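Local coordinates for protein NDP-N-acetyl-D-galactosaminuronic acid dehydrogenase (Methanosarcina mazei Go1, PDB 3G79) that probably oxidises UDP-N-acetyl-D-mannosamine to UDP-N-acetyl-D-mannosaminuronate, with two molecules of NAD(+) as the electron acceptors, at residues S354-L359 and A417-A422; M390-Y395 and E409-N414. All blocks are in the same frame, centred on the assembly; numbering follows the deposited sequence.

Interaction 1 (S354-L359 and A417-A422); sequences SKVAML and AIVVLA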
# COMPACT_ATOMS: atom_id res chain seq x y z
N SER A 354 21.09 -25.21 23.85
CA SER A 354 19.73 -24.91 24.27
C SER A 354 18.74 -25.63 23.36
O SER A 354 19.00 -25.81 22.18
CB SER A 354 19.45 -23.40 24.19
OG SER A 354 20.56 -22.64 24.63
N LYS A 355 17.59 -26.01 23.91
CA LYS A 355 16.53 -26.58 23.07
C LYS A 355 15.48 -25.52 22.68
O LYS A 355 14.96 -24.83 23.57
CB LYS A 355 15.88 -27.80 23.76
CG LYS A 355 14.54 -28.17 23.14
CD LYS A 355 14.02 -29.49 23.68
CE LYS A 355 12.69 -29.85 23.06
NZ LYS A 355 12.23 -31.18 23.56
N VAL A 356 15.18 -25.44 21.37
CA VAL A 356 14.13 -24.57 20.79
C VAL A 356 12.90 -25.36 20.30
O VAL A 356 13.01 -26.31 19.53
CB VAL A 356 14.69 -23.76 19.58
CG1 VAL A 356 13.62 -22.83 18.98
CG2 VAL A 356 15.91 -22.93 19.98
N ALA A 357 11.72 -24.98 20.77
CA ALA A 357 10.45 -25.54 20.25
C ALA A 357 9.86 -24.55 19.28
O ALA A 357 9.44 -23.43 19.65
CB ALA A 357 9.45 -25.85 21.39
N MET A 358 9.91 -24.97 18.01
CA MET A 358 9.24 -24.30 16.91
C MET A 358 7.76 -24.66 16.90
O MET A 358 7.37 -25.79 16.56
CB MET A 358 9.90 -24.72 15.61
CG MET A 358 11.36 -24.23 15.54
SD MET A 358 12.06 -24.13 13.92
CE MET A 358 13.73 -24.20 14.30
N LEU A 359 6.94 -23.69 17.26
CA LEU A 359 5.50 -23.84 17.16
C LEU A 359 5.06 -23.29 15.83
O LEU A 359 4.88 -22.10 15.67
CB LEU A 359 4.83 -23.07 18.27
CG LEU A 359 4.60 -23.81 19.59
CD1 LEU A 359 5.83 -24.56 20.06
CD2 LEU A 359 4.11 -22.79 20.61
N ALA A 417 13.61 -22.16 24.65
CA ALA A 417 12.85 -21.13 23.96
C ALA A 417 11.61 -21.70 23.30
O ALA A 417 11.68 -22.75 22.70
CB ALA A 417 13.71 -20.45 22.94
N ILE A 418 10.48 -21.00 23.44
CA ILE A 418 9.28 -21.33 22.70
C ILE A 418 9.05 -20.22 21.67
O ILE A 418 8.88 -19.03 22.02
CB ILE A 418 8.05 -21.51 23.63
CG1 ILE A 418 8.23 -22.69 24.55
CG2 ILE A 418 6.76 -21.73 22.81
CD1 ILE A 418 7.56 -22.49 25.87
N VAL A 419 9.03 -20.62 20.40
CA VAL A 419 9.09 -19.70 19.27
C VAL A 419 7.92 -19.91 18.29
O VAL A 419 7.74 -21.00 17.75
CB VAL A 419 10.44 -19.82 18.57
CG1 VAL A 419 10.58 -18.78 17.51
CG2 VAL A 419 11.57 -19.65 19.61
N VAL A 420 7.11 -18.88 18.10
CA VAL A 420 5.83 -19.05 17.41
C VAL A 420 5.97 -18.48 15.99
O VAL A 420 6.31 -17.31 15.84
CB VAL A 420 4.68 -18.36 18.22
CG1 VAL A 420 3.37 -18.50 17.50
CG2 VAL A 420 4.54 -18.96 19.64
N LEU A 421 5.76 -19.32 14.96
CA LEU A 421 6.01 -18.87 13.57
C LEU A 421 4.80 -18.95 12.63
O LEU A 421 4.80 -18.33 11.55
CB LEU A 421 7.24 -19.56 12.94
CG LEU A 421 8.54 -19.38 13.74
CD1 LEU A 421 8.65 -20.47 14.78
CD2 LEU A 421 9.75 -19.42 12.84
N ALA A 422 3.79 -19.71 13.04
CA ALA A 422 2.52 -19.75 12.34
C ALA A 422 1.48 -19.28 13.32
O ALA A 422 1.58 -19.58 14.50
CB ALA A 422 2.21 -21.13 11.92
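Strands 355-359 and 417-420 run parallel, their short axes 4.9 Å apart and inclined by 20°, with V356 beside A417, A357 beside I418, M358 beside V419 and L359 beside V420. They are the two central strands of a six-stranded parallel sheet of order 3-2-1-4-5-6, the Rossmann-like arrangement of the UDP-binding domain in the UDP-glucose/GDP-mannose dehydrogenase family. Five backbone hydrogen bonds join them, and K355, A357 and L359 supply every partner on the first strand. A357 and L359 each give an N-H and take one: A357 N donates to A417 O (2.9 Å) in a nearly straight bond of 172°, while V419 N returns one to A357 O. The pairing continues past the strand end, where L421 N reaches L359 O at 3.0 Å.

V356, M358, A417 and V419 share one face. CG1 of V356, anti to its own backbone N (chi1 -179°), leans forward to meet CG2 of V419 at 3.8 Å, methyl against methyl, and helix 375-385 covers this side through Y378, which touches both M358 and V419. The other face carries A357, L359, I418 and V420 and is packed by helix 408-412. Here the isobutyl group of L359 crosses over both neighbours on the second strand, a single methyl touching both. Its CD2 lies 3.6 Å from CG2 of I418 and 4.0 Å from CG2 of V420.

Interaction 2 (M390-Y395 and E409-N414); sequences MVHDPY and EEVVRN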
# COMPACT_ATOMS: atom_id res chain seq x y z
N MET A 390 13.11 -28.99 17.92
CA MET A 390 11.89 -29.75 17.69
C MET A 390 10.77 -28.85 17.13
O MET A 390 10.45 -27.79 17.70
CB MET A 390 11.45 -30.47 18.97
CG MET A 390 12.18 -31.83 19.19
SD MET A 390 11.76 -32.79 20.68
CE MET A 390 10.08 -33.25 20.31
N VAL A 391 10.21 -29.29 16.01
CA VAL A 391 9.23 -28.60 15.17
C VAL A 391 7.85 -29.20 15.38
O VAL A 391 7.66 -30.45 15.30
CB VAL A 391 9.54 -28.84 13.68
CG1 VAL A 391 8.45 -28.26 12.84
CG2 VAL A 391 10.90 -28.26 13.26
N HIS A 392 6.89 -28.32 15.63
CA HIS A 392 5.51 -28.72 15.80
C HIS A 392 4.63 -28.05 14.77
O HIS A 392 4.87 -26.89 14.37
CB HIS A 392 5.00 -28.34 17.18
CG HIS A 392 3.55 -28.66 17.42
ND1 HIS A 392 2.53 -27.80 17.07
CD2 HIS A 392 2.95 -29.73 18.01
CE1 HIS A 392 1.37 -28.32 17.42
NE2 HIS A 392 1.60 -29.50 17.99
N ASP A 393 3.59 -28.78 14.37
CA ASP A 393 2.57 -28.26 13.47
C ASP A 393 1.41 -29.25 13.38
O ASP A 393 1.63 -30.44 13.08
CB ASP A 393 3.16 -27.98 12.10
CG ASP A 393 2.25 -27.14 11.25
OD1 ASP A 393 2.49 -25.90 11.17
OD2 ASP A 393 1.29 -27.72 10.69
N PRO A 394 0.17 -28.76 13.61
CA PRO A 394 -0.98 -29.66 13.69
C PRO A 394 -1.35 -30.21 12.33
O PRO A 394 -2.04 -31.21 12.26
CB PRO A 394 -2.12 -28.76 14.21
CG PRO A 394 -1.48 -27.47 14.58
CD PRO A 394 -0.24 -27.36 13.74
N TYR A 395 -0.85 -29.58 11.28
CA TYR A 395 -1.34 -29.81 9.91
C TYR A 395 -0.33 -30.37 8.95
O TYR A 395 -0.66 -31.18 8.09
CB TYR A 395 -1.89 -28.51 9.32
CG TYR A 395 -2.88 -27.86 10.21
CD1 TYR A 395 -4.20 -28.31 10.25
CD2 TYR A 395 -2.50 -26.82 11.07
CE1 TYR A 395 -5.13 -27.73 11.10
CE2 TYR A 395 -3.42 -26.23 11.93
CZ TYR A 395 -4.73 -26.69 11.94
OH TYR A 395 -5.65 -26.11 12.77
N GLU A 409 3.19 -31.12 23.51
CA GLU A 409 3.82 -31.50 24.77
C GLU A 409 5.24 -32.01 24.53
O GLU A 409 6.19 -31.59 25.22
CB GLU A 409 2.97 -32.57 25.48
CG GLU A 409 3.24 -32.79 26.99
CD GLU A 409 4.48 -33.64 27.29
OE1 GLU A 409 4.84 -34.53 26.49
OE2 GLU A 409 5.11 -33.42 28.36
N GLU A 410 5.40 -32.90 23.56
CA GLU A 410 6.72 -33.50 23.42
C GLU A 410 7.68 -32.46 22.86
O GLU A 410 8.82 -32.35 23.28
CB GLU A 410 6.68 -34.88 22.70
CG GLU A 410 6.77 -34.94 21.19
CD GLU A 410 7.08 -36.38 20.67
OE1 GLU A 410 7.67 -36.50 19.57
OE2 GLU A 410 6.75 -37.38 21.37
N VAL A 411 7.18 -31.65 21.94
CA VAL A 411 7.95 -30.56 21.36
C VAL A 411 8.33 -29.50 22.40
O VAL A 411 9.46 -29.04 22.41
CB VAL A 411 7.20 -29.92 20.21
CG1 VAL A 411 7.88 -28.62 19.81
CG2 VAL A 411 7.16 -30.89 19.04
N VAL A 412 7.41 -29.17 23.29
CA VAL A 412 7.66 -28.11 24.25
C VAL A 412 8.42 -28.57 25.50
O VAL A 412 9.10 -27.77 26.14
CB VAL A 412 6.35 -27.37 24.61
CG1 VAL A 412 6.46 -26.55 25.88
CG2 VAL A 412 5.99 -26.49 23.50
N ARG A 413 8.34 -29.86 25.83
CA ARG A 413 8.97 -30.33 27.06
C ARG A 413 10.47 -30.09 27.09
O ARG A 413 11.18 -30.38 26.13
CB ARG A 413 8.57 -31.77 27.42
CG ARG A 413 9.49 -32.87 26.96
CD ARG A 413 9.19 -34.13 27.74
NE ARG A 413 9.51 -35.31 26.93
CZ ARG A 413 8.61 -36.04 26.27
NH1 ARG A 413 9.00 -37.10 25.57
NH2 ARG A 413 7.31 -35.74 26.33
N ASN A 414 10.93 -29.50 28.19
CA ASN A 414 12.35 -29.20 28.41
C ASN A 414 12.94 -28.10 27.50
O ASN A 414 14.15 -27.88 27.49
CB ASN A 414 13.17 -30.50 28.37
CG ASN A 414 12.74 -31.47 29.46
OD1 ASN A 414 12.33 -31.06 30.54
ND2 ASN A 414 12.82 -32.77 29.18
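With chi1 at -83°, CG of M390 lies beside its own backbone N, and a bend at chi3 (67°) turns the terminal methyl back to helix 408-412, where it meets E410 and V411. CE comes to 3.3 Å from the carbonyl O of E410 and also lies 3.6 Å from CA of V411, so the thioether tip rests against the helix backbone, with CG of E410 on its flank at 3.8 Å. V411 points its CB at the strand. Its two methyls lie over one face of the strand, each near a carbonyl oxygen: CG1 approaches the carbonyl O of M390 at 3.4 Å, whereas CG2 lies 3.8 Å from the carbonyl O of V391. Both also touch CB of H392, and CG2 stands at the edge of the imidazole, near the ring plane. The anti chi1 of 177° places CG of H392, and the ring is held by a hydrogen bond between ND1 and the hydroxyl of Y427. An alanine in place of V411 would probably open a gap beneath H392 CB and leave the M390 methyl with less apolar packing. V411 also reaches A357 and S405 on the neighbouring strands, which places it over the middle of this part of the sheet. Such packing of a helix through aliphatic side chains onto parallel strands is the layering of an alpha/beta Rossmann-like domain, here the UDP-binding domain.

From the N terminus, the chain first builds an eight-stranded sheet, then enters the six-stranded one with strand 355-359, passes through helix 375-385 and returns in strand 388-392, which pairs with 355-359 on the side away from 417-420. It then runs through strand 404-405 into helix 408-412, and interaction 2 closes this short loop, with 13 residues between its segments. Strand 417-420 follows directly and closes the longer loop of interaction 1 around it, so the second contact is nested within the first. The two are stitched together by M358 O with H392 N, and by K355 NZ, which reaches R413 O. Together they join helix 408-412 to strand 355-359 and its neighbours 388-392 and 417-420.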